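Local coordinates for protein nonribosomal peptide synthase (Streptomyces sp. MJ635-86F5, PDB 5JJP) that probably activates an aliphatic beta-amino acid with ATP as an adenylate, acting as a stand-alone adenylation enzyme of the ANL superfamily, at residues Leu134-Ala139 with Gly151-Gly156; Arg32-Ala37 with Phe207-Arg212; Phe265-Ala270 with Ala293-Leu298. All coordinates share one frame; numbering follows the deposited sequence.

Interaction 1. Residues Leu134-Ala139 with Gly151-Gly156; sequences LFLQAA and GMARFG
Four backbone hydrogen bonds tie strand 134-138 to strand 151-156, and they establish a parallel pairing. Phe-135 N donates to Gly-151 O at 2.8 Å, and Phe-135 O takes up Ala-153 N. Gln-137 N then binds Ala-153 O, lying in the plane of that carbonyl, while Phe-155 N reaches Gln-137 O nearly along its C=O axis. The short axes diverge by 18°, in keeping with the usual twist of a sheet.

Apolar contacts hold the face that carries Leu-136 and Ala-153. CD1 of Leu-136 sits 4.0 Å from CB of Ala-153 and meets the ring edge of Phe-155 at CD1, 3.7 Å away. The Phe-155 ring, with CG in the crowded position between backbone N and carbonyl carbon (chi1 64°), swings back across the neighbouring strand, so that CA of Ala-138 lies over one of its faces, 4.2 Å from the centroid in a CH-pi contact. On the other face of the sheet, CG of Met-152 packs at the ring edge of Phe-135.

Polar side chains share the Phe-135 and Met-152 face. Gln-137 and Arg-154 run side by side with amide and guanidinium planes 13° apart, Gln-137 NE2 lying 3.7 Å above the guanidinium plane. Gln-137 NE2 also makes a weak bond to Met-152 SD at 3.4 Å, whereas OE1 is held by Arg-143 N, so both ends of the amide are engaged and its rotation is probably fixed. Arg-154 NH1 bonds Gly-141 O and, weakly, Ala-139 O at 3.0 Å, so that the guanidinium end lies alongside the chain leaving strand 134-138.

With strand 87-90 on the far side of 134-138 and antiparallel strand 159-162 beyond 151-156, this is an interior parallel pair of a mixed beta-sheet in the layered alpha-beta sandwich of the AMP-binding fold.

Interaction 2. Residues Arg32-Ala37 with Phe207-Arg212; sequences RDYLLA and FHRGIR
Tyr-34 carries most of this contact, bridging two helical segments whose short axes come no nearer than 11.5 Å and lie at an angle of 23°. With CG anti to the backbone N, its ring extends from segment 32-37 straight at the other helix, which is why one long side chain can span such a gap.

The tightly packed part lies where Tyr-34 and Leu-35 meet His-208. CE2 of Tyr-34 touches CB of His-208 at 3.7 Å, and CD2 of Leu-35 rests over one face of the imidazole, 4.1 Å from His-208 CD2. Tyr-34, Leu-35 and His-208 are all buried.

The looser side gathers at the phenol tip, among two exposed arginines. Arg-209 crosses the tyrosine at about a right angle, offering its aliphatic CG to Tyr-34 OH at 3.4 Å. Arg-212 comes tip to tip: NH1 donates a hydrogen bond of 3.0 Å to Tyr-34 OH with an angle of 151° at the hydrogen. The oxygen lies close to the guanidinium plane, while ring and guanidinium planes stand 66° apart; the geometry is therefore that of an edge-on hydrogen bond rather than a stacked cation.

Helix 232-243 lines the packed side, Ala-239 touching both Leu-35 and His-208; behind segment 32-37, Arg-32 and Leu-36 face helices 62-77 and 95-107.

Interaction 3. Residues Phe265-Ala270 with Ala293-Leu298; sequences FLHEAA and AGLDPL
Helix 259-268 ends in a Schellman motif whose C-prime residue, Ala-270, has positive phi (54°), and opposite it Leu-295 to Leu-298 form a type I beta turn, bringing CA of Ala-270 within 5.8 Å of CA of Pro-297.

His-267 spans the contact near its exposed surface. Its CG lies anti to the carbonyl carbon (chi1 -78°), and the imidazole reaches across until its edge faces the carbonyl of Gly-294, with His-267 CE1 at 3.1 Å from Gly-294 O in the ring plane. Pro-297 comes in about perpendicular to the histidine side chain, its CD 4.1 Å from His-267 CE1. Leu-295 CD2 lies 4.0 Å from His-267 CD2. Also on this outer side, CB of Pro-297 lies 4.2 Å from C of Ala-270, the C-prime residue itself.

Deeper down, Leu-266 and Leu-295 cross obliquely and are both buried. CD2 of Leu-295 meets both CB (3.8 Å) and CD1 (3.9 Å) of Leu-266. The loop has a separate anchor in Arg-323, which hydrogen-bonds the carbonyls of Leu-295 and Leu-298.

The chemistry thus grades with depth, from leucine against leucine inside to imidazole and proline outside. Asp-296 OD2, 6.0 Å from His-267 ND1, is not in contact with the ring. With no clear hydrogen bond crossing between the segments, the contact rests mainly on van der Waals packing.

Overall arrangement
Interaction 1 is the buried pairing of neighbouring strands and is joined by backbone hydrogen bonds as well as side chains. Interaction 2 relies on side chains alone: it joins two helices far apart in sequence and lies closest to the centre of the chain; its exposed residues are Arg-209 and Arg-212. Interaction 3 is the most peripheral, a partly buried meeting of a helix end with a turn, and has no clear hydrogen bond across it. None touches another: nearest atoms are about 13 Å apart between interactions 1 and 2, and about 17 Å between interaction 3 and either. Interaction 1 lies within one mixed sheet, while the segments of interaction 3 precede strands 273-276 and 300-304 of another.

Interaction 1. Residues Leu134-Ala139 with Gly151-Gly156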
loop_
_atom_site.group_PDB
_atom_site.type_symbol
_atom_site.label_atom_id
_atom_site.label_comp_id
_atom_site.label_asym_id
_atom_site.label_seq_id
_atom_site.Cartn_x
_atom_site.Cartn_y
_atom_site.Cartn_z
ATOM N N LEU A 134 -2.556 -0.349 21.803
ATOM C CA LEU A 134 -3.914 -0.852 21.495
ATOM C C LEU A 134 -3.885 -1.925 20.424
ATOM O O LEU A 134 -3.181 -1.809 19.418
ATOM C CB LEU A 134 -4.772 0.316 21.041
ATOM C CG LEU A 134 -6.261 0.041 20.734
ATOM C CD1 LEU A 134 -7.042 -0.353 21.981
ATOM C CD2 LEU A 134 -6.875 1.252 20.114
ATOM N N PHE A 135 -4.614 -2.995 20.657
ATOM C CA PHE A 135 -4.862 -4.011 19.661
ATOM C C PHE A 135 -6.314 -3.821 19.234
ATOM O O PHE A 135 -7.231 -4.008 20.027
ATOM C CB PHE A 135 -4.670 -5.385 20.240
ATOM C CG PHE A 135 -4.964 -6.518 19.270
ATOM C CD1 PHE A 135 -4.003 -6.951 18.401
ATOM C CD2 PHE A 135 -6.229 -7.138 19.238
ATOM C CE1 PHE A 135 -4.243 -7.986 17.544
ATOM C CE2 PHE A 135 -6.479 -8.188 18.395
ATOM C CZ PHE A 135 -5.466 -8.614 17.545
ATOM N N LEU A 136 -6.511 -3.431 17.985
ATOM C CA LEU A 136 -7.828 -3.008 17.474
ATOM C C LEU A 136 -8.264 -3.998 16.396
ATOM O O LEU A 136 -7.634 -4.060 15.364
ATOM C CB LEU A 136 -7.674 -1.636 16.855
ATOM C CG LEU A 136 -8.915 -1.074 16.188
ATOM C CD1 LEU A 136 -10.106 -1.131 17.136
ATOM C CD2 LEU A 136 -8.677 0.349 15.736
ATOM N N GLN A 137 -9.261 -4.829 16.674
ATOM C CA GLN A 137 -9.632 -5.898 15.749
ATOM C C GLN A 137 -11.078 -5.738 15.250
ATOM O O GLN A 137 -11.822 -4.961 15.790
ATOM C CB GLN A 137 -9.404 -7.297 16.378
ATOM C CG GLN A 137 -10.317 -7.663 17.508
ATOM C CD GLN A 137 -9.942 -8.993 18.172
ATOM O OE1 GLN A 137 -9.699 -10.009 17.515
ATOM N NE2 GLN A 137 -9.955 -8.998 19.491
ATOM N N ALA A 138 -11.452 -6.533 14.255
ATOM C CA ALA A 138 -12.781 -6.477 13.662
ATOM C C ALA A 138 -13.836 -6.874 14.653
ATOM O O ALA A 138 -13.516 -7.489 15.656
ATOM C CB ALA A 138 -12.852 -7.391 12.462
ATOM N N ALA A 139 -15.091 -6.508 14.368
ATOM C CA ALA A 139 -16.240 -6.926 15.192
ATOM C C ALA A 139 -16.222 -8.422 15.479
ATOM O O ALA A 139 -16.334 -8.854 16.623
ATOM C CB ALA A 139 -17.549 -6.574 14.482
ATOM N N GLY A 151 -4.242 -2.975 25.677
ATOM C CA GLY A 151 -5.543 -2.390 25.293
ATOM C C GLY A 151 -6.178 -3.214 24.185
ATOM O O GLY A 151 -5.488 -3.627 23.269
ATOM N N MET A 152 -7.460 -3.509 24.314
ATOM C CA MET A 152 -8.158 -4.243 23.268
ATOM C C MET A 152 -9.501 -3.600 22.937
ATOM O O MET A 152 -10.255 -3.180 23.833
ATOM C CB MET A 152 -8.284 -5.748 23.484
ATOM C CG MET A 152 -8.646 -6.463 22.172
ATOM S SD MET A 152 -10.441 -6.576 21.842
ATOM C CE MET A 152 -10.874 -7.825 23.070
ATOM N N ALA A 153 -9.791 -3.520 21.649
ATOM C CA ALA A 153 -11.044 -2.911 21.183
ATOM C C ALA A 153 -11.472 -3.511 19.882
ATOM O O ALA A 153 -10.661 -4.114 19.188
ATOM C CB ALA A 153 -10.870 -1.409 21.015
ATOM N N ARG A 154 -12.751 -3.367 19.580
ATOM C CA ARG A 154 -13.299 -3.874 18.345
ATOM C C ARG A 154 -13.924 -2.755 17.638
ATOM O O ARG A 154 -14.477 -1.833 18.274
ATOM C CB ARG A 154 -14.356 -4.913 18.594
ATOM C CG ARG A 154 -13.819 -6.201 19.148
ATOM C CD ARG A 154 -14.876 -6.966 19.926
ATOM N NE ARG A 154 -14.245 -8.123 20.577
ATOM C CZ ARG A 154 -13.909 -9.217 19.925
ATOM N NH1 ARG A 154 -14.113 -9.296 18.613
ATOM N NH2 ARG A 154 -13.327 -10.205 20.568
ATOM N N PHE A 155 -13.905 -2.831 16.312
ATOM C CA PHE A 155 -14.657 -1.859 15.506
ATOM C C PHE A 155 -15.628 -2.610 14.625
ATOM O O PHE A 155 -15.333 -3.703 14.159
ATOM C CB PHE A 155 -13.707 -0.980 14.680
ATOM C CG PHE A 155 -12.924 -1.732 13.675
ATOM C CD1 PHE A 155 -11.721 -2.273 13.988
ATOM C CD2 PHE A 155 -13.411 -1.894 12.395
ATOM C CE1 PHE A 155 -10.999 -3.008 13.059
ATOM C CE2 PHE A 155 -12.714 -2.673 11.468
ATOM C CZ PHE A 155 -11.503 -3.229 11.807
ATOM N N GLY A 156 -16.796 -2.041 14.405
ATOM C CA GLY A 156 -17.793 -2.660 13.485
ATOM C C GLY A 156 -18.838 -1.626 13.107
ATOM O O GLY A 156 -18.625 -0.421 13.329
#

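Interaction 2. Residues Arg32-Ala37 with Phe207-Arg212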
loop_
_atom_site.group_PDB
_atom_site.type_symbol
_atom_site.label_atom_id
_atom_site.label_comp_id
_atom_site.label_asym_id
_atom_site.label_seq_id
_atom_site.Cartn_x
_atom_site.Cartn_y
_atom_site.Cartn_z
ATOM N N ARG A 32 -5.218 11.154 5.862
ATOM C CA ARG A 32 -6.624 11.169 6.047
ATOM C C ARG A 32 -7.209 12.180 5.099
ATOM O O ARG A 32 -8.271 11.952 4.530
ATOM C CB ARG A 32 -6.942 11.534 7.505
ATOM C CG ARG A 32 -8.350 11.960 7.787
ATOM C CD ARG A 32 -9.275 10.791 7.799
ATOM N NE ARG A 32 -10.607 11.248 8.182
ATOM C CZ ARG A 32 -11.448 11.866 7.375
ATOM N NH1 ARG A 32 -11.112 12.087 6.136
ATOM N NH2 ARG A 32 -12.644 12.238 7.823
ATOM N N ASP A 33 -6.517 13.308 4.958
ATOM C CA ASP A 33 -7.008 14.389 4.113
ATOM C C ASP A 33 -6.703 14.073 2.675
ATOM O O ASP A 33 -7.594 14.145 1.810
ATOM C CB ASP A 33 -6.414 15.733 4.512
ATOM C CG ASP A 33 -6.647 16.056 5.995
ATOM O OD1 ASP A 33 -7.709 15.726 6.552
ATOM O OD2 ASP A 33 -5.748 16.658 6.607
ATOM N N TYR A 34 -5.448 13.711 2.405
ATOM C CA TYR A 34 -5.020 13.510 1.026
ATOM C C TYR A 34 -5.859 12.420 0.365
ATOM O O TYR A 34 -6.288 12.582 -0.770
ATOM C CB TYR A 34 -3.495 13.254 0.873
ATOM C CG TYR A 34 -3.118 13.221 -0.588
ATOM C CD1 TYR A 34 -2.935 14.396 -1.294
ATOM C CD2 TYR A 34 -3.008 12.016 -1.288
ATOM C CE1 TYR A 34 -2.609 14.373 -2.644
ATOM C CE2 TYR A 34 -2.660 11.968 -2.639
ATOM C CZ TYR A 34 -2.483 13.154 -3.320
ATOM O OH TYR A 34 -2.159 13.157 -4.649
ATOM N N LEU A 35 -6.069 11.307 1.048
ATOM C CA LEU A 35 -6.716 10.178 0.393
ATOM C C LEU A 35 -8.175 10.483 0.038
ATOM O O LEU A 35 -8.712 9.853 -0.836
ATOM C CB LEU A 35 -6.650 8.919 1.236
ATOM C CG LEU A 35 -5.239 8.372 1.542
ATOM C CD1 LEU A 35 -5.350 6.998 2.176
ATOM C CD2 LEU A 35 -4.361 8.298 0.316
ATOM N N LEU A 36 -8.792 11.449 0.727
ATOM C CA LEU A 36 -10.207 11.723 0.579
ATOM C C LEU A 36 -10.500 13.010 -0.160
ATOM O O LEU A 36 -11.646 13.274 -0.420
ATOM C CB LEU A 36 -10.903 11.756 1.961
ATOM C CG LEU A 36 -11.000 10.345 2.514
ATOM C CD1 LEU A 36 -11.334 10.421 3.949
ATOM C CD2 LEU A 36 -12.067 9.550 1.816
ATOM N N ALA A 37 -9.466 13.744 -0.549
ATOM C CA ALA A 37 -9.679 15.010 -1.204
ATOM C C ALA A 37 -10.435 14.900 -2.535
ATOM O O ALA A 37 -11.450 15.527 -2.697
ATOM C CB ALA A 37 -8.367 15.728 -1.415
ATOM N N PHE A 207 4.295 9.457 -2.493
ATOM C CA PHE A 207 4.087 8.347 -3.331
ATOM C C PHE A 207 2.788 8.495 -4.186
ATOM O O PHE A 207 2.825 8.370 -5.380
ATOM C CB PHE A 207 4.027 7.091 -2.517
ATOM C CG PHE A 207 3.768 5.879 -3.340
ATOM C CD1 PHE A 207 4.732 5.389 -4.187
ATOM C CD2 PHE A 207 2.505 5.256 -3.332
ATOM C CE1 PHE A 207 4.475 4.294 -5.014
ATOM C CE2 PHE A 207 2.253 4.168 -4.131
ATOM C CZ PHE A 207 3.240 3.679 -4.964
ATOM N N HIS A 208 1.645 8.701 -3.540
ATOM C CA HIS A 208 0.388 8.806 -4.253
ATOM C C HIS A 208 0.412 10.004 -5.209
ATOM O O HIS A 208 -0.029 9.899 -6.332
ATOM C CB HIS A 208 -0.758 8.868 -3.265
ATOM C CG HIS A 208 -0.894 7.609 -2.504
ATOM N ND1 HIS A 208 -1.179 6.414 -3.128
ATOM C CD2 HIS A 208 -0.643 7.314 -1.211
ATOM C CE1 HIS A 208 -1.165 5.445 -2.236
ATOM N NE2 HIS A 208 -0.817 5.962 -1.068
ATOM N N ARG A 209 0.994 11.114 -4.771
ATOM C CA ARG A 209 1.106 12.261 -5.637
ATOM C C ARG A 209 1.852 11.933 -6.930
ATOM O O ARG A 209 1.435 12.328 -8.030
ATOM C CB ARG A 209 1.840 13.402 -4.934
ATOM C CG ARG A 209 1.012 14.215 -3.975
ATOM C CD ARG A 209 1.741 15.552 -3.790
ATOM N NE ARG A 209 2.863 15.378 -2.943
ATOM C CZ ARG A 209 4.149 15.648 -3.177
ATOM N NH1 ARG A 209 4.605 16.268 -4.261
ATOM N NH2 ARG A 209 5.003 15.309 -2.196
ATOM N N GLY A 210 3.011 11.303 -6.785
ATOM C CA GLY A 210 3.795 10.910 -7.937
ATOM C C GLY A 210 3.014 9.939 -8.823
ATOM O O GLY A 210 2.950 10.142 -10.037
ATOM N N ILE A 211 2.444 8.879 -8.240
ATOM C CA ILE A 211 1.822 7.844 -9.042
ATOM C C ILE A 211 0.582 8.360 -9.836
ATOM O O ILE A 211 0.423 8.022 -10.973
ATOM C CB ILE A 211 1.490 6.619 -8.173
ATOM C CG1 ILE A 211 2.790 5.861 -7.804
ATOM C CG2 ILE A 211 0.577 5.648 -8.890
ATOM C CD1 ILE A 211 3.461 5.130 -8.959
ATOM N N ARG A 212 -0.201 9.254 -9.251
ATOM C CA ARG A 212 -1.303 9.837 -9.947
ATOM C C ARG A 212 -0.904 10.639 -11.142
ATOM O O ARG A 212 -1.726 10.878 -12.008
ATOM C CB ARG A 212 -2.118 10.723 -8.996
ATOM C CG ARG A 212 -2.939 9.926 -8.003
ATOM C CD ARG A 212 -3.613 10.844 -7.023
ATOM N NE ARG A 212 -4.756 11.531 -7.615
ATOM C CZ ARG A 212 -5.331 12.622 -7.107
ATOM N NH1 ARG A 212 -4.827 13.234 -6.039
ATOM N NH2 ARG A 212 -6.414 13.127 -7.710
#

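Interaction 3. Residues Phe265-Ala270 with Ala293-Leu298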
loop_
_atom_site.group_PDB
_atom_site.type_symbol
_atom_site.label_atom_id
_atom_site.label_comp_id
_atom_site.label_asym_id
_atom_site.label_seq_id
_atom_site.Cartn_x
_atom_site.Cartn_y
_atom_site.Cartn_z
ATOM N N PHE A 265 -16.791 -12.871 -9.417
ATOM C CA PHE A 265 -16.743 -11.660 -8.619
ATOM C C PHE A 265 -16.271 -10.488 -9.470
ATOM O O PHE A 265 -16.788 -9.425 -9.343
ATOM C CB PHE A 265 -15.830 -11.864 -7.397
ATOM C CG PHE A 265 -15.832 -10.714 -6.440
ATOM C CD1 PHE A 265 -16.906 -10.507 -5.613
ATOM C CD2 PHE A 265 -14.739 -9.845 -6.364
ATOM C CE1 PHE A 265 -16.916 -9.439 -4.733
ATOM C CE2 PHE A 265 -14.738 -8.788 -5.468
ATOM C CZ PHE A 265 -15.826 -8.589 -4.652
ATOM N N LEU A 266 -15.287 -10.691 -10.329
ATOM C CA LEU A 266 -14.823 -9.606 -11.185
ATOM C C LEU A 266 -15.927 -9.115 -12.117
ATOM O O LEU A 266 -15.983 -7.936 -12.404
ATOM C CB LEU A 266 -13.604 -10.001 -12.026
ATOM C CG LEU A 266 -12.369 -10.504 -11.270
ATOM C CD1 LEU A 266 -11.222 -10.693 -12.253
ATOM C CD2 LEU A 266 -11.934 -9.576 -10.142
ATOM N N HIS A 267 -16.807 -10.009 -12.566
ATOM C CA HIS A 267 -18.050 -9.582 -13.253
ATOM C C HIS A 267 -19.051 -8.960 -12.333
ATOM O O HIS A 267 -19.553 -7.909 -12.605
ATOM C CB HIS A 267 -18.749 -10.787 -13.944
ATOM C CG HIS A 267 -18.118 -11.180 -15.226
ATOM N ND1 HIS A 267 -18.397 -10.528 -16.409
ATOM C CD2 HIS A 267 -17.195 -12.131 -15.520
ATOM C CE1 HIS A 267 -17.692 -11.090 -17.385
ATOM N NE2 HIS A 267 -16.970 -12.078 -16.874
ATOM N N GLU A 268 -19.361 -9.618 -11.227
ATOM C CA GLU A 268 -20.389 -9.086 -10.318
ATOM C C GLU A 268 -20.084 -7.657 -9.938
ATOM O O GLU A 268 -20.965 -6.798 -9.983
ATOM C CB GLU A 268 -20.524 -9.952 -9.053
ATOM C CG GLU A 268 -21.842 -9.760 -8.303
ATOM C CD GLU A 268 -21.897 -10.458 -6.922
ATOM O OE1 GLU A 268 -20.964 -11.210 -6.530
ATOM O OE2 GLU A 268 -22.905 -10.248 -6.211
ATOM N N ALA A 269 -18.835 -7.378 -9.573
ATOM C CA ALA A 269 -18.460 -6.017 -9.137
ATOM C C ALA A 269 -17.967 -5.113 -10.293
ATOM O O ALA A 269 -17.527 -4.005 -10.053
ATOM C CB ALA A 269 -17.396 -6.097 -8.057
ATOM N N ALA A 270 -18.052 -5.603 -11.529
ATOM C CA ALA A 270 -17.773 -4.808 -12.710
ATOM C C ALA A 270 -16.383 -4.184 -12.548
ATOM O O ALA A 270 -16.185 -2.989 -12.759
ATOM C CB ALA A 270 -18.843 -3.734 -12.906
ATOM N N ALA A 293 -10.728 -14.953 -20.627
ATOM C CA ALA A 293 -11.029 -14.288 -21.901
ATOM C C ALA A 293 -12.345 -13.578 -21.908
ATOM O O ALA A 293 -12.524 -12.638 -22.647
ATOM C CB ALA A 293 -10.998 -15.311 -23.055
ATOM N N GLY A 294 -13.264 -14.013 -21.070
ATOM C CA GLY A 294 -14.605 -13.411 -21.007
ATOM C C GLY A 294 -14.775 -12.270 -20.029
ATOM O O GLY A 294 -15.894 -11.770 -19.874
ATOM N N LEU A 295 -13.683 -11.849 -19.374
ATOM C CA LEU A 295 -13.723 -10.682 -18.448
ATOM C C LEU A 295 -13.874 -9.347 -19.188
ATOM O O LEU A 295 -12.923 -8.560 -19.308
ATOM C CB LEU A 295 -12.475 -10.627 -17.572
ATOM C CG LEU A 295 -12.301 -11.805 -16.618
ATOM C CD1 LEU A 295 -10.865 -11.825 -16.123
ATOM C CD2 LEU A 295 -13.257 -11.691 -15.467
ATOM N N ASP A 296 -15.085 -9.085 -19.666
ATOM C CA ASP A 296 -15.328 -7.926 -20.508
ATOM C C ASP A 296 -15.083 -6.581 -19.834
ATOM O O ASP A 296 -14.604 -5.645 -20.492
ATOM C CB ASP A 296 -16.742 -7.991 -21.124
ATOM C CG ASP A 296 -16.858 -9.092 -22.181
ATOM O OD1 ASP A 296 -15.854 -9.374 -22.881
ATOM O OD2 ASP A 296 -17.959 -9.660 -22.332
ATOM N N PRO A 297 -15.417 -6.451 -18.546
ATOM C CA PRO A 297 -15.267 -5.111 -17.946
ATOM C C PRO A 297 -13.848 -4.728 -17.624
ATOM O O PRO A 297 -13.549 -3.529 -17.448
ATOM C CB PRO A 297 -16.072 -5.213 -16.640
ATOM C CG PRO A 297 -16.961 -6.381 -16.847
ATOM C CD PRO A 297 -16.223 -7.330 -17.714
ATOM N N LEU A 298 -12.966 -5.711 -17.610
ATOM C CA LEU A 298 -11.579 -5.516 -17.196
ATOM C C LEU A 298 -10.796 -4.775 -18.278
ATOM O O LEU A 298 -10.720 -5.252 -19.396
ATOM C CB LEU A 298 -10.915 -6.867 -16.919
ATOM C CG LEU A 298 -9.501 -6.838 -16.327
ATOM C CD1 LEU A 298 -9.523 -6.227 -14.951
ATOM C CD2 LEU A 298 -8.874 -8.209 -16.236
#